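Local coordinates for protein ferulic acid esterase, AmCE1/Fae1A (Anaeromyces mucronatus, PDB 5CXX) that binds ferulic acid in its pocket and, as a CE1-family alpha/beta-hydrolase, probably hydrolyses feruloyl esters, at residues I29-M42 and N124-M137. Numbering follows the deposited sequence. Where two conformers were deposited one is given.
With SO4 (sulfate ion), chain E.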
loop_
_atom_site.group_PDB
_atom_site.type_symbol
_atom_site.label_atom_id
_atom_site.label_comp_id
_atom_site.label_asym_id
_atom_site.label_seq_id
_atom_site.Cartn_x
_atom_site.Cartn_y
_atom_site.Cartn_z
ATOM N N ILE A 29 2.614 -16.713 6.615
ATOM C CA ILE A 29 2.522 -16.786 8.051
ATOM C C ILE A 29 1.072 -16.836 8.494
ATOM O O ILE A 29 0.228 -16.052 8.004
ATOM C CB ILE A 29 3.227 -15.518 8.680
ATOM C CG1 ILE A 29 4.717 -15.456 8.256
ATOM C CG2 ILE A 29 3.018 -15.460 10.218
ATOM C CD1 ILE A 29 5.464 -16.735 8.474
ATOM N N THR A 30 0.744 -17.739 9.428
ATOM C CA THR A 30 -0.576 -17.848 10.031
ATOM C C THR A 30 -0.483 -17.307 11.449
ATOM O O THR A 30 0.443 -17.719 12.199
ATOM C CB THR A 30 -1.043 -19.342 10.027
ATOM O OG1 THR A 30 -1.014 -19.805 8.667
ATOM C CG2 THR A 30 -2.484 -19.459 10.487
ATOM N N TYR A 31 -1.394 -16.418 11.829
ATOM C CA TYR A 31 -1.278 -15.743 13.130
ATOM C C TYR A 31 -2.689 -15.422 13.640
ATOM O O TYR A 31 -3.662 -15.306 12.848
ATOM C CB TYR A 31 -0.433 -14.433 13.056
ATOM C CG TYR A 31 -1.122 -13.367 12.230
ATOM C CD1 TYR A 31 -1.024 -13.385 10.826
ATOM C CD2 TYR A 31 -1.922 -12.400 12.856
ATOM C CE1 TYR A 31 -1.727 -12.399 10.014
ATOM C CE2 TYR A 31 -2.586 -11.409 12.074
ATOM C CZ TYR A 31 -2.513 -11.463 10.675
ATOM O OH TYR A 31 -3.209 -10.476 9.987
ATOM N N TYR A 32 -2.851 -15.316 14.951
ATOM C CA TYR A 32 -4.208 -15.082 15.462
ATOM C C TYR A 32 -4.483 -13.583 15.607
ATOM O O TYR A 32 -3.664 -12.899 16.189
ATOM C CB TYR A 32 -4.421 -15.792 16.839
ATOM C CG TYR A 32 -5.853 -15.684 17.319
ATOM C CD1 TYR A 32 -6.841 -16.563 16.864
ATOM C CD2 TYR A 32 -6.256 -14.636 18.153
ATOM C CE1 TYR A 32 -8.160 -16.392 17.228
ATOM C CE2 TYR A 32 -7.527 -14.452 18.528
ATOM C CZ TYR A 32 -8.542 -15.361 18.058
ATOM O OH TYR A 32 -9.844 -15.203 18.453
ATOM N N SER A 33 -5.658 -13.156 15.161
ATOM C CA SER A 33 -6.063 -11.727 15.280
ATOM C C SER A 33 -7.202 -11.567 16.291
ATOM O O SER A 33 -8.309 -12.073 16.099
ATOM C CB SER A 33 -6.555 -11.230 13.916
ATOM O OG SER A 33 -7.241 -9.965 14.134
ATOM N N LYS A 34 -6.912 -10.805 17.354
ATOM C CA LYS A 34 -7.986 -10.412 18.258
ATOM C C LYS A 34 -9.011 -9.440 17.613
ATOM O O LYS A 34 -10.064 -9.215 18.217
ATOM C CB LYS A 34 -7.432 -9.784 19.549
ATOM C CG LYS A 34 -6.656 -8.516 19.285
ATOM C CD LYS A 34 -5.992 -8.036 20.621
ATOM C CE LYS A 34 -5.188 -6.755 20.338
ATOM N NZ LYS A 34 -4.378 -6.433 21.571
ATOM N N VAL A 35 -8.656 -8.843 16.472
ATOM C CA VAL A 35 -9.551 -7.900 15.810
ATOM C C VAL A 35 -10.643 -8.663 15.046
ATOM O O VAL A 35 -11.843 -8.379 15.213
ATOM C CB VAL A 35 -8.738 -6.978 14.896
ATOM C CG1 VAL A 35 -9.664 -6.233 13.951
ATOM C CG2 VAL A 35 -7.908 -5.993 15.724
ATOM N N THR A 36 -10.229 -9.638 14.262
ATOM C CA THR A 36 -11.232 -10.502 13.554
ATOM C C THR A 36 -11.700 -11.685 14.396
ATOM O O THR A 36 -12.692 -12.351 14.081
ATOM C CB THR A 36 -10.660 -11.071 12.242
ATOM O OG1 THR A 36 -9.511 -11.882 12.550
ATOM C CG2 THR A 36 -10.203 -9.903 11.300
ATOM N N GLU A 37 -11.008 -11.937 15.490
ATOM C CA GLU A 37 -11.195 -13.139 16.345
ATOM C C GLU A 37 -11.045 -14.421 15.535
ATOM O O GLU A 37 -11.706 -15.418 15.815
ATOM C CB GLU A 37 -12.529 -13.099 17.106
ATOM C CG GLU A 37 -12.603 -11.806 17.954
ATOM C CD GLU A 37 -13.807 -11.739 18.875
ATOM O OE1 GLU A 37 -14.418 -12.770 19.211
ATOM O OE2 GLU A 37 -14.206 -10.604 19.249
ATOM N N THR A 38 -10.097 -14.411 14.603
ATOM C CA THR A 38 -9.805 -15.595 13.807
ATOM C C THR A 38 -8.318 -15.677 13.504
ATOM O O THR A 38 -7.595 -14.701 13.644
ATOM C CB THR A 38 -10.551 -15.571 12.459
ATOM O OG1 THR A 38 -10.126 -14.430 11.729
ATOM C CG2 THR A 38 -12.064 -15.523 12.667
ATOM N N GLU A 39 -7.925 -16.885 13.108
ATOM C CA GLU A 39 -6.599 -17.061 12.488
ATOM C C GLU A 39 -6.573 -16.478 11.087
ATOM O O GLU A 39 -7.507 -16.687 10.298
ATOM C CB GLU A 39 -6.219 -18.551 12.426
ATOM C CG GLU A 39 -6.128 -19.248 13.770
ATOM C CD GLU A 39 -4.817 -19.002 14.527
ATOM O OE1 GLU A 39 -3.861 -18.465 13.940
ATOM O OE2 GLU A 39 -4.734 -19.373 15.725
ATOM N N ARG A 40 -5.559 -15.663 10.814
ATOM C CA ARG A 40 -5.425 -15.003 9.521
ATOM C C ARG A 40 -4.076 -15.332 8.887
ATOM O O ARG A 40 -3.218 -15.945 9.521
ATOM C CB ARG A 40 -5.579 -13.489 9.674
ATOM C CG ARG A 40 -6.719 -13.065 10.586
ATOM C CD ARG A 40 -6.980 -11.571 10.481
ATOM N NE ARG A 40 -7.612 -11.214 9.213
ATOM C CZ ARG A 40 -7.010 -10.533 8.245
ATOM N NH1 ARG A 40 -5.755 -10.129 8.395
ATOM N NH2 ARG A 40 -7.661 -10.253 7.124
ATOM N N LYS A 41 -3.892 -14.923 7.636
ATOM C CA LYS A 41 -2.625 -15.169 6.928
ATOM C C LYS A 41 -2.047 -13.879 6.383
ATOM O O LYS A 41 -2.794 -12.956 6.027
ATOM C CB LYS A 41 -2.842 -16.121 5.759
ATOM C CG LYS A 41 -3.217 -17.625 6.291
ATOM C CD LYS A 41 -3.353 -18.647 5.175
ATOM C CE LYS A 41 -3.395 -20.083 5.722
ATOM N NZ LYS A 41 -4.084 -20.118 7.026
ATOM N N MET A 42 -0.711 -13.832 6.321
ATOM C CA MET A 42 -0.027 -12.729 5.611
ATOM C C MET A 42 1.252 -13.333 5.009
ATOM O O MET A 42 1.784 -14.311 5.543
ATOM C CB MET A 42 0.366 -11.529 6.531
ATOM C CG MET A 42 1.231 -11.964 7.728
ATOM S SD MET A 42 1.321 -10.462 8.758
ATOM C CE MET A 42 2.227 -11.103 10.204
ATOM N N ASN A 124 -11.818 -1.787 8.483
ATOM C CA ASN A 124 -11.403 -2.268 9.778
ATOM C C ASN A 124 -9.950 -2.693 9.810
ATOM O O ASN A 124 -9.392 -2.963 10.892
ATOM C CB ASN A 124 -12.321 -3.465 10.198
ATOM C CG ASN A 124 -12.286 -3.700 11.676
ATOM O OD1 ASN A 124 -12.382 -2.740 12.474
ATOM N ND2 ASN A 124 -12.247 -4.977 12.074
ATOM N N PHE A 125 -9.317 -2.754 8.642
ATOM C CA PHE A 125 -7.921 -3.111 8.558
ATOM C C PHE A 125 -7.026 -2.121 9.329
ATOM O O PHE A 125 -5.956 -2.534 9.787
ATOM C CB PHE A 125 -7.452 -3.189 7.080
ATOM C CG PHE A 125 -6.040 -3.743 6.984
ATOM C CD1 PHE A 125 -5.810 -5.100 7.244
ATOM C CD2 PHE A 125 -4.961 -2.918 6.705
ATOM C CE1 PHE A 125 -4.508 -5.610 7.251
ATOM C CE2 PHE A 125 -3.695 -3.413 6.693
ATOM C CZ PHE A 125 -3.440 -4.777 6.944
ATOM N N ILE A 126 -7.495 -0.888 9.539
ATOM C CA ILE A 126 -6.696 0.019 10.387
ATOM C C ILE A 126 -6.465 -0.598 11.772
ATOM O O ILE A 126 -5.366 -0.534 12.311
ATOM C CB ILE A 126 -7.353 1.409 10.485
ATOM C CG1 ILE A 126 -6.418 2.383 11.243
ATOM C CG2 ILE A 126 -8.721 1.348 11.246
ATOM C CD1 ILE A 126 -6.927 3.858 11.074
ATOM N N ASN A 127 -7.440 -1.317 12.310
ATOM C CA ASN A 127 -7.292 -1.956 13.591
ATOM C C ASN A 127 -6.418 -3.235 13.503
ATOM O O ASN A 127 -5.561 -3.467 14.367
ATOM C CB ASN A 127 -8.686 -2.297 14.185
ATOM C CG ASN A 127 -9.473 -1.025 14.439
ATOM O OD1 ASN A 127 -8.916 -0.121 15.076
ATOM N ND2 ASN A 127 -10.680 -0.881 13.874
ATOM N N GLU A 128 -6.618 -4.011 12.431
ATOM C CA GLU A 128 -5.784 -5.224 12.194
ATOM C C GLU A 128 -4.315 -4.844 12.089
ATOM O O GLU A 128 -3.471 -5.462 12.741
ATOM C CB GLU A 128 -6.235 -5.927 10.889
ATOM C CG GLU A 128 -5.396 -7.188 10.545
ATOM C CD GLU A 128 -5.602 -8.294 11.592
ATOM O OE1 GLU A 128 -6.567 -8.221 12.396
ATOM O OE2 GLU A 128 -4.776 -9.233 11.624
ATOM N N LEU A 129 -4.039 -3.776 11.340
ATOM C CA LEU A 129 -2.629 -3.409 11.125
ATOM C C LEU A 129 -1.999 -2.945 12.465
ATOM O O LEU A 129 -0.912 -3.383 12.847
ATOM C CB LEU A 129 -2.555 -2.329 10.025
ATOM C CG LEU A 129 -1.091 -1.833 9.817
ATOM C CD1 LEU A 129 -0.223 -2.914 9.180
ATOM C CD2 LEU A 129 -1.125 -0.558 8.907
ATOM N N ILE A 130 -2.683 -2.007 13.146
ATOM C CA ILE A 130 -2.047 -1.320 14.296
ATOM C C ILE A 130 -2.055 -2.185 15.544
ATOM O O ILE A 130 -1.060 -2.211 16.293
ATOM C CB ILE A 130 -2.765 0.046 14.518
ATOM C CG1 ILE A 130 -2.431 0.932 13.310
ATOM C CG2 ILE A 130 -2.362 0.661 15.847
ATOM C CD1 ILE A 130 -3.294 2.249 13.283
ATOM N N GLU A 131 -3.157 -2.939 15.746
ATOM C CA GLU A 131 -3.306 -3.725 16.974
ATOM C C GLU A 131 -2.710 -5.133 16.875
ATOM O O GLU A 131 -2.420 -5.728 17.914
ATOM C CB GLU A 131 -4.795 -3.889 17.362
ATOM C CG GLU A 131 -5.449 -2.525 17.616
ATOM C CD GLU A 131 -6.924 -2.687 17.932
ATOM O OE1 GLU A 131 -7.358 -3.772 18.364
ATOM O OE2 GLU A 131 -7.668 -1.738 17.724
ATOM N N VAL A 132 -2.600 -5.670 15.656
ATOM C CA VAL A 132 -2.216 -7.098 15.521
ATOM C C VAL A 132 -0.968 -7.268 14.667
ATOM O O VAL A 132 -0.002 -7.896 15.147
ATOM C CB VAL A 132 -3.331 -7.957 14.918
ATOM C CG1 VAL A 132 -2.914 -9.447 14.966
ATOM C CG2 VAL A 132 -4.560 -7.801 15.765
ATOM N N ILE A 133 -0.975 -6.760 13.439
ATOM C CA ILE A 133 0.137 -7.069 12.543
ATOM C C ILE A 133 1.438 -6.355 12.927
ATOM O O ILE A 133 2.519 -6.989 12.990
ATOM C CB ILE A 133 -0.222 -6.730 11.118
ATOM C CG1 ILE A 133 -1.268 -7.769 10.591
ATOM C CG2 ILE A 133 1.006 -6.856 10.161
ATOM C CD1 ILE A 133 -1.797 -7.378 9.189
ATOM N N MET A 134 1.362 -5.087 13.234
ATOM C CA MET A 134 2.576 -4.372 13.608
ATOM C C MET A 134 3.220 -4.944 14.862
ATOM O O MET A 134 4.441 -5.181 14.893
ATOM C CB MET A 134 2.301 -2.865 13.768
ATOM C CG MET A 134 2.224 -2.229 12.452
ATOM S SD MET A 134 1.725 -0.512 12.645
ATOM C CE MET A 134 3.323 0.210 12.903
ATOM N N PRO A 135 2.422 -5.239 15.931
ATOM C CA PRO A 135 3.072 -5.901 17.083
ATOM C C PRO A 135 3.628 -7.293 16.724
ATOM O O PRO A 135 4.681 -7.690 17.227
ATOM C CB PRO A 135 1.935 -6.013 18.119
ATOM C CG PRO A 135 0.994 -4.854 17.750
ATOM C CD PRO A 135 1.058 -4.744 16.266
ATOM N N TYR A 136 2.939 -8.045 15.863
ATOM C CA TYR A 136 3.473 -9.357 15.480
ATOM C C TYR A 136 4.863 -9.206 14.847
ATOM O O TYR A 136 5.804 -9.925 15.155
ATOM C CB TYR A 136 2.500 -10.011 14.499
ATOM C CG TYR A 136 2.919 -11.437 14.178
ATOM C CD1 TYR A 136 3.872 -11.686 13.177
ATOM C CD2 TYR A 136 2.348 -12.529 14.859
ATOM C CE1 TYR A 136 4.296 -13.019 12.900
ATOM C CE2 TYR A 136 2.745 -13.822 14.578
ATOM C CZ TYR A 136 3.732 -14.053 13.620
ATOM O OH TYR A 136 4.122 -15.366 13.384
ATOM N N MET A 137 4.960 -8.262 13.913
ATOM C CA MET A 137 6.238 -8.064 13.211
ATOM C C MET A 137 7.323 -7.686 14.178
ATOM O O MET A 137 8.449 -8.187 14.043
ATOM C CB MET A 137 6.105 -6.964 12.128
ATOM C CG MET A 137 5.197 -7.388 10.951
ATOM S SD MET A 137 5.701 -8.954 10.143
ATOM C CE MET A 137 7.347 -8.463 9.499
HETATM S S SO4 E . 0.276 -16.069 17.303
HETATM O O1 SO4 E . 0.474 -14.606 17.535
HETATM O O2 SO4 E . -0.908 -16.307 16.528
HETATM O O3 SO4 E . 0.106 -16.658 18.626
HETATM O O4 SO4 E . 1.403 -16.749 16.617
HETATM O O HOH W 1 2.247 -17.236 14.056
HETATM O O HOH W 2 -2.282 -4.832 20.437
#
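Glu128 leaves the helix with CG trans to its main-chain nitrogen and then bends at chi2, which swings its carboxylate back against the hairpin; Tyr31, with chi1 at 67°, sends its ring from the strand to meet it. The Tyr31 hydroxyl donates to OE2 of Glu128 at 2.6 Å, reaching that oxygen on its anti side, with ring and carboxylate planes 38° apart. Ser33 OG donates to the syn lone pair of Glu128 OE1, also at 2.6 Å, so a glutamate here offers one oxygen to each hydroxyl. A serine suits this corner because the same OG accepts from the backbone N of Val35 and Thr36, an ST turn and ST motif that shape the bend, while its own proton goes to the helix. Arg40 NH1 gives Tyr31 OH a bond in the guanidinium plane and forms a long salt bridge to Glu128 OE2 (3.5 Å), while its NH2 is held by the carbonyls of Asp100 and Tyr102; this positive charge probably favours an ionised carboxylate. A glutamine in place of Glu128 would probably leave Arg40 without its charge partner and one of the two hydroxyls without an acceptor.

Apolar groups flank this buried cluster of polar groups. A tyrosine at 31 adds an apolar ring to its hydroxyl: branched Val132 sets CG1 at the ring edge, 3.5 Å from CE2, and CG2 against Val35 CG2. The Tyr31 edge points at the face of Tyr136, planes 50° apart, and flexible Met42 lays CE 3.4 Å from Tyr136 CD1. The Tyr136 hydroxyl donates to a water that bridges to Thr30 O and a sulfate ion, probably from the crystallisation liquor.

Helix 125-140 thus packs against one face of the antiparallel hairpin 26-33/38-45 at one edge of the mixed sheet, where 26-33 is outermost, Ile133 and Met137 continuing onto strands 58-62 and 95-99 and Phe125 onto helix 157-168.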